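Local coordinates for protein SAM-dependent methyltransferase (Pyrococcus horikoshii, PDB 1WZN) that probably transfers methyl groups from S-adenosyl-L-methionine to a substrate not yet identified, and binds the product cofactor S-adenosyl-L-homocysteine, at residues K35-R40 and V246-S251; K130-L135 and K221-V226; P156-E161 and V169-R174. One frame throughout, in Å; residues are numbered along the deposited sequence.

How the contacts relate
Contacts 1 and 2 are neighbours at one end of the Rossmann-like methyltransferase sheet, their centres about 10 Å apart. They share its edge pair of strands, 225-230 and 242-248: Ile248 N of contact 1 probably donates a hydrogen bond to Lys225 O of contact 2, and Ile248 O lies against Phe223 CB. Contact 3 belongs to a separate antiparallel sheet on the other side of the chain's centre, with its centre about 39 Å from that of contact 1 and about 37 Å from that of contact 2. Bound S-adenosyl-L-homocysteine lies about 11 Å from the side chain of Val131 in contact 2 and about 13 Å from that of Trp159 in contact 3.

Contact 1 (K35-R40 and V246-S251); sequences KEDAKR and VGIAKS
In the Rossmann-like methyltransferase fold, the turn that follows helix 23-36 passes over the end of strand 242-248, an inner strand of the mixed sheet beside the edge strand 225-230. The two segments meet through van der Waals contacts, the closest of them between Ile248 methyls and a backbone oxygen. In Ile248, CG1 is anti to the carbonyl carbon, and the terminal CD1 is carried on from there to lie 3.6 Å from Asp37 O. The other branch, CG2, stands 3.8 Å from the same Asp37 O and also approaches Lys39 CG. A branched aliphatic residue suits this place because its two arms can both lie against the turn's backbone. Val246 adds CG1, 4.3 Å from Asp37 CB, so that the aspartate meets the strand through its methylene.

The polar end of Asp37 finds its partners outside the two segments. Its buried carboxylate forms a salt bridge from OD2 to Arg234 and a hydrogen bond from OD1 to the hydroxyl of Tyr229, surroundings that would probably keep it ionised. An aspartate thus serves both needs, with a methylene for the strand and a charge for the arginine.

The exposed margin is lighter. Lys39 bends at chi2 (-58°), and its amine leads away from the strand while the aliphatic base of the chain makes the contact: Lys39 CB lies 3.9 Å from Ser251 OG.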
loop_
_atom_site.group_PDB
_atom_site.type_symbol
_atom_site.label_atom_id
_atom_site.label_comp_id
_atom_site.label_asym_id
_atom_site.label_seq_id
_atom_site.Cartn_x
_atom_site.Cartn_y
_atom_site.Cartn_z
ATOM N N LYS A 35 3.198 -15.916 -41.120
ATOM C CA LYS A 35 3.767 -15.325 -42.325
ATOM C C LYS A 35 5.258 -15.023 -42.271
ATOM O O LYS A 35 5.983 -15.297 -43.226
ATOM C CB LYS A 35 3.004 -14.044 -42.672
ATOM C CG LYS A 35 3.628 -13.213 -43.786
ATOM C CD LYS A 35 2.860 -11.916 -43.979
ATOM C CE LYS A 35 3.559 -10.987 -44.955
ATOM N NZ LYS A 35 2.865 -9.669 -45.042
ATOM N N GLU A 36 5.718 -14.472 -41.153
ATOM C CA GLU A 36 7.118 -14.089 -41.023
ATOM C C GLU A 36 8.055 -15.090 -40.349
ATOM O O GLU A 36 9.235 -15.158 -40.693
ATOM C CB GLU A 36 7.216 -12.751 -40.284
ATOM C CG GLU A 36 6.457 -11.602 -40.925
ATOM C CD GLU A 36 6.921 -11.300 -42.338
ATOM O OE1 GLU A 36 8.129 -11.442 -42.613
ATOM O OE2 GLU A 36 6.080 -10.906 -43.171
ATOM N N ASP A 37 7.551 -15.867 -39.396
ATOM C CA ASP A 37 8.414 -16.818 -38.704
ATOM C C ASP A 37 8.402 -18.250 -39.217
ATOM O O ASP A 37 9.435 -18.918 -39.215
ATOM C CB ASP A 37 8.106 -16.793 -37.209
ATOM C CG ASP A 37 8.482 -15.468 -36.574
ATOM O OD1 ASP A 37 9.680 -15.122 -36.614
ATOM O OD2 ASP A 37 7.588 -14.770 -36.056
ATOM N N ALA A 38 7.242 -18.730 -39.649
ATOM C CA ALA A 38 7.158 -20.088 -40.165
ATOM C C ALA A 38 7.958 -20.195 -41.459
ATOM O O ALA A 38 8.129 -19.206 -42.174
ATOM C CB ALA A 38 5.701 -20.466 -40.417
ATOM N N LYS A 39 8.450 -21.390 -41.757
ATOM C CA LYS A 39 9.220 -21.607 -42.979
ATOM C C LYS A 39 8.445 -22.525 -43.917
ATOM O O LYS A 39 9.027 -23.274 -44.704
ATOM C CB LYS A 39 10.585 -22.218 -42.659
ATOM C CG LYS A 39 11.500 -21.304 -41.853
ATOM C CD LYS A 39 11.740 -19.991 -42.579
ATOM C CE LYS A 39 12.731 -19.118 -41.828
ATOM N NZ LYS A 39 12.930 -17.803 -42.499
ATOM N N ARG A 40 7.122 -22.462 -43.811
ATOM C CA ARG A 40 6.237 -23.256 -44.651
ATOM C C ARG A 40 4.887 -22.579 -44.603
ATOM O O ARG A 40 4.631 -21.772 -43.706
ATOM C CB ARG A 40 6.118 -24.698 -44.128
ATOM C CG ARG A 40 5.460 -24.846 -42.753
ATOM C CD ARG A 40 5.318 -26.315 -42.346
ATOM N NE ARG A 40 4.609 -27.090 -43.365
ATOM C CZ ARG A 40 5.197 -27.892 -44.254
ATOM N NH1 ARG A 40 6.515 -28.047 -44.254
ATOM N NH2 ARG A 40 4.464 -28.524 -45.163
ATOM N N VAL A 246 7.944 -18.429 -29.578
ATOM C CA VAL A 246 7.720 -18.999 -30.895
ATOM C C VAL A 246 8.851 -19.963 -31.204
ATOM O O VAL A 246 10.021 -19.576 -31.243
ATOM C CB VAL A 246 7.671 -17.902 -31.981
ATOM C CG1 VAL A 246 7.547 -18.540 -33.367
ATOM C CG2 VAL A 246 6.505 -16.962 -31.710
ATOM N N GLY A 247 8.497 -21.228 -31.389
ATOM C CA GLY A 247 9.493 -22.234 -31.705
ATOM C C GLY A 247 9.375 -22.588 -33.173
ATOM O O GLY A 247 8.280 -22.891 -33.650
ATOM N N ILE A 248 10.495 -22.552 -33.891
ATOM C CA ILE A 248 10.492 -22.866 -35.319
ATOM C C ILE A 248 11.234 -24.179 -35.569
ATOM O O ILE A 248 12.415 -24.318 -35.232
ATOM C CB ILE A 248 11.173 -21.749 -36.133
ATOM C CG1 ILE A 248 10.586 -20.394 -35.739
ATOM C CG2 ILE A 248 10.969 -21.998 -37.629
ATOM C CD1 ILE A 248 11.408 -19.209 -36.199
ATOM N N ALA A 249 10.535 -25.144 -36.152
ATOM C CA ALA A 249 11.135 -26.440 -36.437
ATOM C C ALA A 249 12.120 -26.339 -37.601
ATOM O O ALA A 249 11.917 -25.551 -38.523
ATOM C CB ALA A 249 10.044 -27.453 -36.756
ATOM N N LYS A 250 13.189 -27.129 -37.546
ATOM C CA LYS A 250 14.196 -27.142 -38.610
ATOM C C LYS A 250 13.521 -27.485 -39.934
ATOM O O LYS A 250 12.620 -28.321 -39.973
ATOM C CB LYS A 250 15.269 -28.197 -38.318
ATOM C CG LYS A 250 16.237 -27.841 -37.205
ATOM C CD LYS A 250 17.285 -28.933 -36.985
ATOM C CE LYS A 250 16.717 -30.115 -36.209
ATOM N NZ LYS A 250 16.296 -29.717 -34.832
ATOM N N SER A 251 13.946 -26.845 -41.018
ATOM C CA SER A 251 13.354 -27.133 -42.320
ATOM C C SER A 251 14.384 -27.622 -43.336
ATOM O O SER A 251 15.589 -27.348 -43.145
ATOM C CB SER A 251 12.627 -25.896 -42.861
ATOM O OG SER A 251 13.482 -24.770 -42.929
#

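Contact 2 (K130-L135 and K221-V226); sequences KVAEAL and KYFEKV
Phe223 fills the tight part of this contact, where the C-terminal end of helix 121-134 meets the loop leading into edge strand 225-230 of the methyltransferase sheet. Its ring is presented to the helix by the edge. Val131 CG1, anti to its backbone N (chi1 167°), comes within 3.9 Å of Phe223 CZ, and Leu135 CD1 lies 3.8 Å from Phe223 CE1; both methyls are near the ring plane. The leucine chain crosses the phenylalanine at about a right angle, whereas the valine crosses it obliquely. Two branched residues suit these places because each puts a methyl at the ring's rim, and both also pack on Val109 of strand 106-111, tying the ring's surroundings to the sheet.

Ala132 brings the helix close: its CA is 4.2 Å from Phe223 CE1, and its CB is 3.5 Å from the backbone oxygen Tyr222 O. The small methyl suits this close approach, which brings the CA atoms of Ala132 and Tyr222 to 6.2 Å.

Toward solvent the packing loosens. The side chain of Tyr222 reaches Ala132 by its CB, 4.3 Å from Ala132 CB, and it also touches Arg125, Phe128 and Ser129 of the same helix.

With no hydrogen bond between the two segments, their union depends on close van der Waals packing, of the valine and leucine methyls against the edge of the Phe223 ring and of the Ala132 methyl against a backbone carbonyl.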
loop_
_atom_site.group_PDB
_atom_site.type_symbol
_atom_site.label_atom_id
_atom_site.label_comp_id
_atom_site.label_asym_id
_atom_site.label_seq_id
_atom_site.Cartn_x
_atom_site.Cartn_y
_atom_site.Cartn_z
ATOM N N LYS A 130 6.977 -33.292 -27.452
ATOM C CA LYS A 130 5.836 -33.825 -28.196
ATOM C C LYS A 130 5.381 -32.852 -29.284
ATOM O O LYS A 130 4.944 -33.273 -30.359
ATOM C CB LYS A 130 4.662 -34.121 -27.257
ATOM C CG LYS A 130 4.976 -35.083 -26.122
ATOM C CD LYS A 130 5.262 -36.480 -26.637
ATOM C CE LYS A 130 4.619 -37.538 -25.753
ATOM N NZ LYS A 130 4.202 -38.729 -26.541
ATOM N N VAL A 131 5.475 -31.556 -29.002
ATOM C CA VAL A 131 5.084 -30.531 -29.964
ATOM C C VAL A 131 6.034 -30.566 -31.161
ATOM O O VAL A 131 5.601 -30.517 -32.315
ATOM C CB VAL A 131 5.105 -29.112 -29.324
ATOM C CG1 VAL A 131 5.003 -28.048 -30.403
ATOM C CG2 VAL A 131 3.937 -28.973 -28.342
ATOM N N ALA A 132 7.332 -30.659 -30.884
ATOM C CA ALA A 132 8.319 -30.725 -31.955
ATOM C C ALA A 132 8.027 -31.935 -32.850
ATOM O O ALA A 132 8.114 -31.841 -34.075
ATOM C CB ALA A 132 9.722 -30.829 -31.377
ATOM N N GLU A 133 7.670 -33.061 -32.240
ATOM C CA GLU A 133 7.374 -34.272 -33.003
ATOM C C GLU A 133 6.100 -34.138 -33.839
ATOM O O GLU A 133 5.945 -34.816 -34.854
ATOM C CB GLU A 133 7.250 -35.481 -32.068
ATOM C CG GLU A 133 8.505 -35.764 -31.256
ATOM C CD GLU A 133 8.446 -37.083 -30.508
ATOM O OE1 GLU A 133 7.428 -37.351 -29.831
ATOM O OE2 GLU A 133 9.427 -37.854 -30.592
ATOM N N ALA A 134 5.192 -33.260 -33.422
ATOM C CA ALA A 134 3.940 -33.059 -34.155
ATOM C C ALA A 134 4.070 -32.117 -35.354
ATOM O O ALA A 134 3.221 -32.120 -36.249
ATOM C CB ALA A 134 2.863 -32.534 -33.204
ATOM N N LEU A 135 5.136 -31.325 -35.383
ATOM C CA LEU A 135 5.339 -30.345 -36.446
ATOM C C LEU A 135 5.986 -30.794 -37.750
ATOM O O LEU A 135 6.888 -31.632 -37.759
ATOM C CB LEU A 135 6.164 -29.172 -35.911
ATOM C CG LEU A 135 5.498 -28.201 -34.938
ATOM C CD1 LEU A 135 6.567 -27.284 -34.334
ATOM C CD2 LEU A 135 4.444 -27.383 -35.663
ATOM N N LYS A 221 15.904 -26.449 -26.712
ATOM C CA LYS A 221 16.338 -27.835 -26.709
ATOM C C LYS A 221 15.512 -28.682 -27.686
ATOM O O LYS A 221 15.896 -29.804 -28.012
ATOM C CB LYS A 221 16.201 -28.409 -25.296
ATOM C CG LYS A 221 16.847 -27.556 -24.197
ATOM C CD LYS A 221 16.612 -28.165 -22.816
ATOM C CE LYS A 221 17.343 -27.389 -21.724
ATOM N NZ LYS A 221 18.821 -27.366 -21.939
ATOM N N TYR A 222 14.398 -28.135 -28.171
ATOM C CA TYR A 222 13.507 -28.888 -29.059
ATOM C C TYR A 222 13.189 -28.261 -30.414
ATOM O O TYR A 222 12.655 -28.930 -31.299
ATOM C CB TYR A 222 12.202 -29.173 -28.310
ATOM C CG TYR A 222 12.428 -29.905 -27.012
ATOM C CD1 TYR A 222 12.708 -31.269 -27.000
ATOM C CD2 TYR A 222 12.425 -29.220 -25.791
ATOM C CE1 TYR A 222 12.984 -31.934 -25.816
ATOM C CE2 TYR A 222 12.701 -29.880 -24.596
ATOM C CZ TYR A 222 12.980 -31.236 -24.617
ATOM O OH TYR A 222 13.257 -31.902 -23.445
ATOM N N PHE A 223 13.499 -26.980 -30.573
ATOM C CA PHE A 223 13.251 -26.277 -31.828
ATOM C C PHE A 223 14.566 -25.690 -32.309
ATOM O O PHE A 223 15.398 -25.281 -31.496
ATOM C CB PHE A 223 12.241 -25.151 -31.606
ATOM C CG PHE A 223 10.946 -25.618 -31.020
ATOM C CD1 PHE A 223 9.939 -26.119 -31.838
ATOM C CD2 PHE A 223 10.744 -25.591 -29.641
ATOM C CE1 PHE A 223 8.747 -26.588 -31.294
ATOM C CE2 PHE A 223 9.550 -26.062 -29.084
ATOM C CZ PHE A 223 8.552 -26.561 -29.913
ATOM N N GLU A 224 14.759 -25.635 -33.622
ATOM C CA GLU A 224 15.998 -25.083 -34.151
ATOM C C GLU A 224 16.185 -23.644 -33.707
ATOM O O GLU A 224 17.285 -23.236 -33.330
ATOM C CB GLU A 224 16.021 -25.123 -35.672
ATOM C CG GLU A 224 17.361 -24.670 -36.223
ATOM C CD GLU A 224 17.416 -24.694 -37.726
ATOM O OE1 GLU A 224 16.606 -23.986 -38.358
ATOM O OE2 GLU A 224 18.273 -25.421 -38.271
ATOM N N LYS A 225 15.108 -22.871 -33.766
ATOM C CA LYS A 225 15.167 -21.478 -33.362
ATOM C C LYS A 225 13.974 -21.109 -32.498
ATOM O O LYS A 225 12.849 -21.550 -32.746
ATOM C CB LYS A 225 15.214 -20.566 -34.587
ATOM C CG LYS A 225 15.376 -19.101 -34.230
ATOM C CD LYS A 225 15.762 -18.260 -35.428
ATOM C CE LYS A 225 16.101 -16.847 -34.987
ATOM N NZ LYS A 225 17.149 -16.849 -33.924
ATOM N N VAL A 226 14.230 -20.300 -31.476
ATOM C CA VAL A 226 13.174 -19.862 -30.576
ATOM C C VAL A 226 13.215 -18.349 -30.487
ATOM O O VAL A 226 14.290 -17.748 -30.418
ATOM C CB VAL A 226 13.351 -20.448 -29.157
ATOM C CG1 VAL A 226 12.310 -19.857 -28.215
ATOM C CG2 VAL A 226 13.205 -21.954 -29.194
#

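Contact 3 (P156-E161 and V169-R174); sequences PVVWNE and VIMDWR
Four backbone hydrogen bonds join Val157-Glu161 to Val169-Arg174, two at each hydrogen-bonded pair. Val157 and Asp172 exchange N-H and C=O in both directions, as do Trp159 and Ile170; the straightest bond runs from Ile170 N to Trp159 O, 2.7 Å at 174°. A fifth is made by side chains: Trp159 NE1 donates to Asp172 OD2 (2.9 Å, 159°), with the acceptor near the indole plane but the donor above the carboxylate plane. Asp172 OD1 is held by a salt bridge to Arg187, so each carboxylate oxygen has a partner, and the arginine's charge would probably help keep the aspartate ionised.

These strands form the beta hairpin 157-163/166-177 at one edge of the chain's four-stranded antiparallel sheet. Trp159 CG takes the crowded position between backbone N and carbonyl carbon (chi1 52°), laying the indole across Ile170, whose CD1 makes a CH-pi contact 3.6 Å from the centroid of the Trp159 six-membered ring. An alanine here would remove both this contact and the donor to Asp172, and would probably loosen Ile170 and the carboxylate.

Across the other face, Val158 CG2 lies 3.9 Å from Met171 CG; compact valine and flexible methionine, both apolar, suit a surface packed against neighbouring subunits, and Val158 meets Met171 of a second subunit. On that face too, Asn160 OD1 accepts a hydrogen bond from Lys186 NZ of the second subunit.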
loop_
_atom_site.group_PDB
_atom_site.type_symbol
_atom_site.label_atom_id
_atom_site.label_comp_id
_atom_site.label_asym_id
_atom_site.label_seq_id
_atom_site.Cartn_x
_atom_site.Cartn_y
_atom_site.Cartn_z
ATOM N N PRO A 156 -7.084 -9.598 -2.106
ATOM C CA PRO A 156 -8.109 -10.066 -3.041
ATOM C C PRO A 156 -8.606 -8.976 -3.986
ATOM O O PRO A 156 -8.706 -7.811 -3.606
ATOM C CB PRO A 156 -9.209 -10.567 -2.115
ATOM C CG PRO A 156 -9.113 -9.621 -0.962
ATOM C CD PRO A 156 -7.618 -9.536 -0.733
ATOM N N VAL A 157 -8.900 -9.370 -5.220
ATOM C CA VAL A 157 -9.420 -8.461 -6.239
ATOM C C VAL A 157 -10.820 -8.957 -6.574
ATOM O O VAL A 157 -11.013 -10.146 -6.827
ATOM C CB VAL A 157 -8.574 -8.499 -7.530
ATOM C CG1 VAL A 157 -9.206 -7.599 -8.587
ATOM C CG2 VAL A 157 -7.151 -8.051 -7.237
ATOM N N VAL A 158 -11.797 -8.058 -6.572
ATOM C CA VAL A 158 -13.167 -8.458 -6.866
ATOM C C VAL A 158 -13.702 -7.800 -8.123
ATOM O O VAL A 158 -13.430 -6.629 -8.383
ATOM C CB VAL A 158 -14.110 -8.112 -5.695
ATOM C CG1 VAL A 158 -15.512 -8.620 -5.987
ATOM C CG2 VAL A 158 -13.583 -8.725 -4.408
ATOM N N TRP A 159 -14.456 -8.567 -8.902
ATOM C CA TRP A 159 -15.067 -8.071 -10.128
ATOM C C TRP A 159 -16.330 -8.865 -10.440
ATOM O O TRP A 159 -16.644 -9.838 -9.752
ATOM C CB TRP A 159 -14.084 -8.139 -11.297
ATOM C CG TRP A 159 -13.436 -9.466 -11.510
ATOM C CD1 TRP A 159 -12.586 -10.120 -10.657
ATOM C CD2 TRP A 159 -13.534 -10.278 -12.681
ATOM N NE1 TRP A 159 -12.147 -11.290 -11.232
ATOM C CE2 TRP A 159 -12.714 -11.411 -12.475
ATOM C CE3 TRP A 159 -14.235 -10.158 -13.889
ATOM C CZ2 TRP A 159 -12.575 -12.418 -13.436
ATOM C CZ3 TRP A 159 -14.097 -11.161 -14.844
ATOM C CH2 TRP A 159 -13.272 -12.275 -14.609
ATOM N N ASN A 160 -17.063 -8.456 -11.473
ATOM C CA ASN A 160 -18.307 -9.139 -11.792
ATOM C C ASN A 160 -18.618 -9.227 -13.277
ATOM O O ASN A 160 -18.151 -8.416 -14.071
ATOM C CB ASN A 160 -19.473 -8.438 -11.089
ATOM C CG ASN A 160 -19.678 -7.009 -11.579
ATOM O OD1 ASN A 160 -18.817 -6.148 -11.403
ATOM N ND2 ASN A 160 -20.821 -6.757 -12.199
ATOM N N GLU A 161 -19.410 -10.232 -13.630
ATOM C CA GLU A 161 -19.847 -10.459 -15.000
ATOM C C GLU A 161 -21.284 -10.962 -14.918
ATOM O O GLU A 161 -21.843 -11.081 -13.825
ATOM C CB GLU A 161 -18.966 -11.502 -15.701
ATOM C CG GLU A 161 -17.541 -11.056 -16.003
ATOM C CD GLU A 161 -17.459 -9.869 -16.953
ATOM O OE1 GLU A 161 -18.379 -9.674 -17.774
ATOM O OE2 GLU A 161 -16.451 -9.135 -16.891
ATOM N N VAL A 169 -20.059 -12.837 -9.190
ATOM C CA VAL A 169 -19.168 -11.973 -8.426
ATOM C C VAL A 169 -17.950 -12.851 -8.215
ATOM O O VAL A 169 -18.044 -13.935 -7.628
ATOM C CB VAL A 169 -19.761 -11.556 -7.074
ATOM C CG1 VAL A 169 -18.714 -10.799 -6.261
ATOM C CG2 VAL A 169 -20.972 -10.666 -7.307
ATOM N N ILE A 170 -16.813 -12.375 -8.707
ATOM C CA ILE A 170 -15.575 -13.137 -8.660
ATOM C C ILE A 170 -14.512 -12.487 -7.798
ATOM O O ILE A 170 -14.229 -11.297 -7.935
ATOM C CB ILE A 170 -15.028 -13.301 -10.091
ATOM C CG1 ILE A 170 -16.150 -13.801 -11.001
ATOM C CG2 ILE A 170 -13.848 -14.273 -10.106
ATOM C CD1 ILE A 170 -15.998 -13.402 -12.447
ATOM N N MET A 171 -13.918 -13.279 -6.913
ATOM C CA MET A 171 -12.879 -12.777 -6.031
ATOM C C MET A 171 -11.621 -13.610 -6.232
ATOM O O MET A 171 -11.637 -14.824 -6.018
ATOM C CB MET A 171 -13.351 -12.863 -4.586
ATOM C CG MET A 171 -12.361 -12.334 -3.576
ATOM S SD MET A 171 -13.161 -12.124 -1.982
ATOM C CE MET A 171 -13.238 -13.825 -1.422
ATOM N N ASP A 172 -10.544 -12.949 -6.643
ATOM C CA ASP A 172 -9.275 -13.618 -6.907
ATOM C C ASP A 172 -8.171 -13.249 -5.933
ATOM O O ASP A 172 -8.043 -12.093 -5.527
ATOM C CB ASP A 172 -8.761 -13.272 -8.305
ATOM C CG ASP A 172 -9.748 -13.610 -9.400
ATOM O OD1 ASP A 172 -10.432 -14.645 -9.298
ATOM O OD2 ASP A 172 -9.822 -12.835 -10.375
ATOM N N TRP A 173 -7.366 -14.238 -5.569
ATOM C CA TRP A 173 -6.232 -13.991 -4.695
ATOM C C TRP A 173 -5.193 -15.064 -4.972
ATOM O O TRP A 173 -5.518 -16.141 -5.485
ATOM C CB TRP A 173 -6.655 -13.961 -3.217
ATOM C CG TRP A 173 -6.925 -15.280 -2.558
ATOM C CD1 TRP A 173 -6.057 -16.002 -1.787
ATOM C CD2 TRP A 173 -8.167 -15.993 -2.534
ATOM N NE1 TRP A 173 -6.683 -17.111 -1.279
ATOM C CE2 TRP A 173 -7.979 -17.133 -1.723
ATOM C CE3 TRP A 173 -9.421 -15.777 -3.118
ATOM C CZ2 TRP A 173 -8.999 -18.059 -1.479
ATOM C CZ3 TRP A 173 -10.442 -16.699 -2.874
ATOM C CH2 TRP A 173 -10.221 -17.826 -2.061
ATOM N N ARG A 174 -3.939 -14.760 -4.666
ATOM C CA ARG A 174 -2.870 -15.710 -4.918
ATOM C C ARG A 174 -1.927 -15.879 -3.738
ATOM O O ARG A 174 -1.785 -14.989 -2.893
ATOM C CB ARG A 174 -2.057 -15.280 -6.139
ATOM C CG ARG A 174 -1.410 -13.920 -5.988
ATOM C CD ARG A 174 -0.291 -13.719 -6.997
ATOM N NE ARG A 174 0.261 -12.365 -6.955
ATOM C CZ ARG A 174 0.759 -11.780 -5.868
ATOM N NH1 ARG A 174 0.783 -12.422 -4.705
ATOM N NH2 ARG A 174 1.238 -10.544 -5.947
#